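Local atomic coordinates of 5'-Methylthioadenosine Nucleosidase (Arabidopsis thaliana, PDB entry 2QTT), a protein that belongs to the nucleosidases of the phosphorylase superfamily, mixed alpha/beta proteins built around a central beta sheet. Residues A[24-29]-A[108-113]; A[28-33]-A[73-78]. One frame throughout, in Å; residues are numbered along the deposited sequence.

Contact 1 (A[24-29]-A[108-113]); sequences RPISSV and PDIIIN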
loop_
_atom_site.group_PDB
_atom_site.type_symbol
_atom_site.label_atom_id
_atom_site.label_comp_id
_atom_site.label_asym_id
_atom_site.label_seq_id
_atom_site.Cartn_x
_atom_site.Cartn_y
_atom_site.Cartn_z
ATOM N N ARG A 24 -22.723 -3.023 22.780
ATOM C CA ARG A 24 -22.987 -1.764 23.483
ATOM C C ARG A 24 -22.501 -0.585 22.633
ATOM O O ARG A 24 -21.954 -0.814 21.547
ATOM C CB ARG A 24 -22.335 -1.782 24.883
ATOM C CG ARG A 24 -20.801 -1.837 24.890
ATOM C CD ARG A 24 -20.235 -1.945 26.323
ATOM N NE ARG A 24 -20.458 -3.274 26.899
ATOM C CZ ARG A 24 -19.745 -4.361 26.613
ATOM N NH1 ARG A 24 -18.751 -4.313 25.738
ATOM N NH2 ARG A 24 -20.035 -5.517 27.195
ATOM N N PRO A 25 -22.722 0.669 23.090
ATOM C CA PRO A 25 -22.309 1.771 22.214
ATOM C C PRO A 25 -20.834 1.724 21.816
ATOM O O PRO A 25 -20.007 1.203 22.556
ATOM C CB PRO A 25 -22.599 3.026 23.057
ATOM C CG PRO A 25 -23.754 2.595 23.947
ATOM C CD PRO A 25 -23.371 1.175 24.321
ATOM N N ILE A 26 -20.557 2.258 20.629
ATOM C CA ILE A 26 -19.211 2.534 20.128
ATOM C C ILE A 26 -18.469 3.388 21.148
ATOM O O ILE A 26 -19.048 4.312 21.713
ATOM C CB ILE A 26 -19.304 3.313 18.776
ATOM C CG1 ILE A 26 -19.840 2.386 17.683
ATOM C CG2 ILE A 26 -17.953 3.901 18.374
ATOM C CD1 ILE A 26 -20.648 3.106 16.573
ATOM N N SER A 27 -17.201 3.066 21.401
ATOM C CA SER A 27 -16.400 3.886 22.320
ATOM C C SER A 27 -15.369 4.773 21.619
ATOM O O SER A 27 -15.065 5.873 22.099
ATOM C CB SER A 27 -15.773 3.035 23.433
ATOM O OG SER A 27 -15.027 1.944 22.933
ATOM N N SER A 28 -14.821 4.316 20.491
ATOM C CA SER A 28 -13.871 5.152 19.757
ATOM C C SER A 28 -13.967 5.054 18.233
ATOM O O SER A 28 -14.435 4.044 17.669
ATOM C CB SER A 28 -12.412 4.919 20.220
ATOM O OG SER A 28 -11.847 3.763 19.647
ATOM N N VAL A 29 -13.502 6.119 17.586
ATOM C CA VAL A 29 -13.391 6.170 16.134
ATOM C C VAL A 29 -11.998 6.648 15.723
ATOM O O VAL A 29 -11.410 7.509 16.394
ATOM C CB VAL A 29 -14.504 7.072 15.500
ATOM C CG1 VAL A 29 -14.605 8.421 16.201
ATOM C CG2 VAL A 29 -14.294 7.248 13.979
ATOM N N PRO A 108 -9.822 0.970 17.337
ATOM C CA PRO A 108 -11.051 1.728 17.065
ATOM C C PRO A 108 -12.240 0.791 16.880
ATOM O O PRO A 108 -12.058 -0.347 16.431
ATOM C CB PRO A 108 -10.742 2.442 15.737
ATOM C CG PRO A 108 -9.707 1.570 15.065
ATOM C CD PRO A 108 -8.876 1.018 16.206
ATOM N N ASP A 109 -13.440 1.256 17.237
ATOM C CA ASP A 109 -14.668 0.528 16.898
ATOM C C ASP A 109 -14.991 0.691 15.431
ATOM O O ASP A 109 -15.671 -0.143 14.840
ATOM C CB ASP A 109 -15.874 1.014 17.713
ATOM C CG ASP A 109 -15.735 0.706 19.175
ATOM O OD1 ASP A 109 -15.857 -0.485 19.539
ATOM O OD2 ASP A 109 -15.485 1.647 19.946
ATOM N N ILE A 110 -14.523 1.786 14.856
ATOM C CA ILE A 110 -14.864 2.125 13.487
ATOM C C ILE A 110 -13.821 3.084 12.934
ATOM O O ILE A 110 -13.214 3.865 13.680
ATOM C CB ILE A 110 -16.340 2.695 13.394
ATOM C CG1 ILE A 110 -16.746 3.039 11.953
ATOM C CG2 ILE A 110 -16.556 3.888 14.351
ATOM C CD1 ILE A 110 -18.276 3.037 11.773
ATOM N N ILE A 111 -13.610 3.009 11.629
ATOM C CA ILE A 111 -12.640 3.828 10.948
ATOM C C ILE A 111 -13.399 4.625 9.943
ATOM O O ILE A 111 -14.290 4.098 9.279
ATOM C CB ILE A 111 -11.627 2.983 10.158
ATOM C CG1 ILE A 111 -10.806 2.081 11.085
ATOM C CG2 ILE A 111 -10.755 3.879 9.229
ATOM C CD1 ILE A 111 -9.448 2.604 11.439
ATOM N N ILE A 112 -13.049 5.901 9.838
ATOM C CA ILE A 112 -13.621 6.777 8.830
ATOM C C ILE A 112 -12.504 7.362 7.978
ATOM O O ILE A 112 -11.678 8.147 8.464
ATOM C CB ILE A 112 -14.466 7.916 9.448
ATOM C CG1 ILE A 112 -15.470 7.346 10.479
ATOM C CG2 ILE A 112 -15.104 8.770 8.324
ATOM C CD1 ILE A 112 -16.456 8.352 11.128
ATOM N N ASN A 113 -12.471 6.953 6.710
ATOM C CA ASN A 113 -11.617 7.603 5.716
ATOM C C ASN A 113 -12.332 8.848 5.174
ATOM O O ASN A 113 -13.342 8.744 4.474
ATOM C CB ASN A 113 -11.251 6.613 4.590
ATOM C CG ASN A 113 -10.329 7.231 3.525
ATOM O OD1 ASN A 113 -10.520 7.016 2.320
ATOM N ND2 ASN A 113 -9.324 8.014 3.973
#
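S27 and S28 are gripped by D109 in a buried contact, polar at the outer end and apolar further in, where parallel strands 28-32 and 110-119 begin in the central mixed sheet of this Phosphorylase superfamily alpha/beta fold. One oxygen, D109 OD2, takes all three donors. S28 N meets it nearly along the C-O axis at 2.8 Å with an N-H...O angle of 166°, whereas S27 N, at 2.7 Å, comes from above the carboxylate plane. A chi1 of 54°, with OG between its own backbone N and carbonyl carbon, brings the S27 hydroxyl to the syn lone pair of OD2 for the third bond. In return D109 N donates to S28 O at 3.0 Å, a bent bond with the donor above the carbonyl plane, so that D109 holds residues 27-28 by both side chain and backbone. Its CB is also covered by I26 CG2, 3.6 Å away, as the two side chains run antiparallel alongside each other. Deeper in the sheet the contact becomes apolar: V29 CB packs on I110 CG2, V29 also touches L72 of strand 72-78, and I112 touches L220 of strand 217-226. V29 CG2, anti to its backbone N, reaches I112 CG1 at 3.7 Å.

Contact 2 (A[28-33]-A[73-78]); sequences SVVFVI and RINVVC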
loop_
_atom_site.group_PDB
_atom_site.type_symbol
_atom_site.label_atom_id
_atom_site.label_comp_id
_atom_site.label_asym_id
_atom_site.label_seq_id
_atom_site.Cartn_x
_atom_site.Cartn_y
_atom_site.Cartn_z
ATOM N N SER A 28 -14.821 4.316 20.491
ATOM C CA SER A 28 -13.871 5.152 19.757
ATOM C C SER A 28 -13.967 5.054 18.233
ATOM O O SER A 28 -14.435 4.044 17.669
ATOM C CB SER A 28 -12.412 4.919 20.220
ATOM O OG SER A 28 -11.847 3.763 19.647
ATOM N N VAL A 29 -13.502 6.119 17.586
ATOM C CA VAL A 29 -13.391 6.170 16.134
ATOM C C VAL A 29 -11.998 6.648 15.723
ATOM O O VAL A 29 -11.410 7.509 16.394
ATOM C CB VAL A 29 -14.504 7.072 15.500
ATOM C CG1 VAL A 29 -14.605 8.421 16.201
ATOM C CG2 VAL A 29 -14.294 7.248 13.979
ATOM N N VAL A 30 -11.437 6.074 14.654
ATOM C CA VAL A 30 -10.259 6.722 14.071
ATOM C C VAL A 30 -10.590 7.250 12.671
ATOM O O VAL A 30 -11.196 6.552 11.838
ATOM C CB VAL A 30 -8.966 5.869 14.027
ATOM C CG1 VAL A 30 -8.505 5.432 15.421
ATOM C CG2 VAL A 30 -9.129 4.705 13.141
ATOM N N PHE A 31 -10.214 8.493 12.440
ATOM C CA PHE A 31 -10.279 9.092 11.106
ATOM C C PHE A 31 -8.929 8.909 10.434
ATOM O O PHE A 31 -7.890 9.224 11.031
ATOM C CB PHE A 31 -10.565 10.591 11.185
ATOM C CG PHE A 31 -12.001 10.923 11.389
ATOM C CD1 PHE A 31 -12.558 10.875 12.671
ATOM C CD2 PHE A 31 -12.801 11.287 10.308
ATOM C CE1 PHE A 31 -13.900 11.193 12.880
ATOM C CE2 PHE A 31 -14.153 11.609 10.494
ATOM C CZ PHE A 31 -14.706 11.561 11.784
ATOM N N VAL A 32 -8.943 8.405 9.206
ATOM C CA VAL A 32 -7.716 8.346 8.393
ATOM C C VAL A 32 -7.853 9.447 7.356
ATOM O O VAL A 32 -8.733 9.398 6.497
ATOM C CB VAL A 32 -7.509 6.970 7.681
ATOM C CG1 VAL A 32 -6.273 7.015 6.814
ATOM C CG2 VAL A 32 -7.385 5.825 8.707
ATOM N N ILE A 33 -7.010 10.472 7.467
ATOM C CA ILE A 33 -7.054 11.621 6.556
ATOM C C ILE A 33 -5.680 11.778 5.910
ATOM O O ILE A 33 -4.682 11.990 6.607
ATOM C CB ILE A 33 -7.545 12.919 7.286
ATOM C CG1 ILE A 33 -8.964 12.681 7.838
ATOM C CG2 ILE A 33 -7.555 14.074 6.342
ATOM C CD1 ILE A 33 -9.546 13.750 8.742
ATOM N N ARG A 73 -14.352 8.708 22.081
ATOM C CA ARG A 73 -12.922 8.994 21.908
ATOM C C ARG A 73 -12.626 9.189 20.417
ATOM O O ARG A 73 -13.074 8.393 19.585
ATOM C CB ARG A 73 -12.074 7.868 22.511
ATOM C CG ARG A 73 -12.291 7.694 24.046
ATOM C CD ARG A 73 -11.512 6.515 24.623
ATOM N NE ARG A 73 -10.053 6.726 24.663
ATOM C CZ ARG A 73 -9.412 7.472 25.564
ATOM N NH1 ARG A 73 -10.081 8.111 26.514
ATOM N NH2 ARG A 73 -8.089 7.593 25.511
ATOM N N ILE A 74 -11.893 10.253 20.085
ATOM C CA ILE A 74 -11.624 10.615 18.673
ATOM C C ILE A 74 -10.131 10.641 18.370
ATOM O O ILE A 74 -9.363 11.426 18.962
ATOM C CB ILE A 74 -12.245 11.986 18.282
ATOM C CG1 ILE A 74 -13.728 12.038 18.641
ATOM C CG2 ILE A 74 -12.018 12.311 16.773
ATOM C CD1 ILE A 74 -14.317 13.412 18.539
ATOM N N ASN A 75 -9.718 9.776 17.452
ATOM C CA ASN A 75 -8.342 9.762 16.990
ATOM C C ASN A 75 -8.305 10.151 15.511
ATOM O O ASN A 75 -9.077 9.625 14.718
ATOM C CB ASN A 75 -7.727 8.386 17.259
ATOM C CG ASN A 75 -7.575 8.109 18.738
ATOM O OD1 ASN A 75 -6.849 8.809 19.422
ATOM N ND2 ASN A 75 -8.254 7.076 19.237
ATOM N N VAL A 76 -7.469 11.120 15.154
ATOM C CA VAL A 76 -7.302 11.508 13.746
ATOM C C VAL A 76 -5.843 11.231 13.356
ATOM O O VAL A 76 -4.920 11.747 13.991
ATOM C CB VAL A 76 -7.715 12.982 13.465
ATOM C CG1 VAL A 76 -7.427 13.352 12.019
ATOM C CG2 VAL A 76 -9.230 13.199 13.771
ATOM N N VAL A 77 -5.650 10.383 12.345
ATOM C CA VAL A 77 -4.309 9.953 11.914
ATOM C C VAL A 77 -4.032 10.440 10.478
ATOM O O VAL A 77 -4.898 10.323 9.597
ATOM C CB VAL A 77 -4.093 8.397 12.114
ATOM C CG1 VAL A 77 -4.906 7.530 11.102
ATOM C CG2 VAL A 77 -2.598 8.021 12.074
ATOM N N CYS A 78 -2.843 11.012 10.271
ATOM C CA CYS A 78 -2.387 11.501 8.971
ATOM C C CYS A 78 -0.995 10.930 8.701
ATOM O O CYS A 78 -0.194 10.807 9.641
ATOM C CB CYS A 78 -2.286 13.037 8.949
ATOM S SG CYS A 78 -3.774 13.891 9.394
HETATM O O HOH W 1 -9.409 4.568 18.620
#
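F31 and V29 each use both their own N-H and C=O toward strand 73-78, which runs parallel to strand 28-32 with a 19° angle between the axes. Five backbone hydrogen bonds join the pair in regular alternation: V29 N to R73 O, N75 N to V29 O, F31 N to N75 O, V77 N to F31 O at 2.8 Å and I33 N to V77 O at 3.0 Å. CA-H...O contacts supplement them, the shortest from V30 CA to N75 O at 3.2 Å. Apolar side chains pack on both faces. On one, F31 CB lies 3.9 Å from V76 CG2, I74 CG2 approaches the phenyl ring obliquely, and I33 CD1 crosses to V76 CG1; helix 36-45 covers this face through L42 and A39. On the other, V32 and V77 run alongside each other in the same direction, V32 CG2 3.8 Å from V77 CG1, and V30 CG1 touches N75 CB at 3.6 Å, under helix 92-106. Among side chains, a water bridges S28 OG and N75 ND2, 2.8 Å from each, and accepts from the amide; N75 OD1 is held by H66 ND1. With helix 36-45 over one face and helix 92-106 over the other, this parallel pair forms part of the alpha/beta/alpha layering of the Phosphorylase superfamily fold.

Overall arrangement
Both contacts use strand 28-32, which stands between strands 72-78 and 110-119 in the sheet and shares S28 and V29 between them. Contact 2 is the more buried and regular, a backbone-bonded parallel pair with mostly apolar side chains between helices. Contact 1 lies farther from the centre of the chain, at the start of the strands, where the side chain of partly exposed D109 binds the chain ahead of the regular pairing and the exposed S27 is one of its donors. Their centres are about 9 Å apart, and they join directly: I112 N and O probably bond V30 O and V32 N, continuing the sheet across, and I112 CG2 packs on F31 CE2.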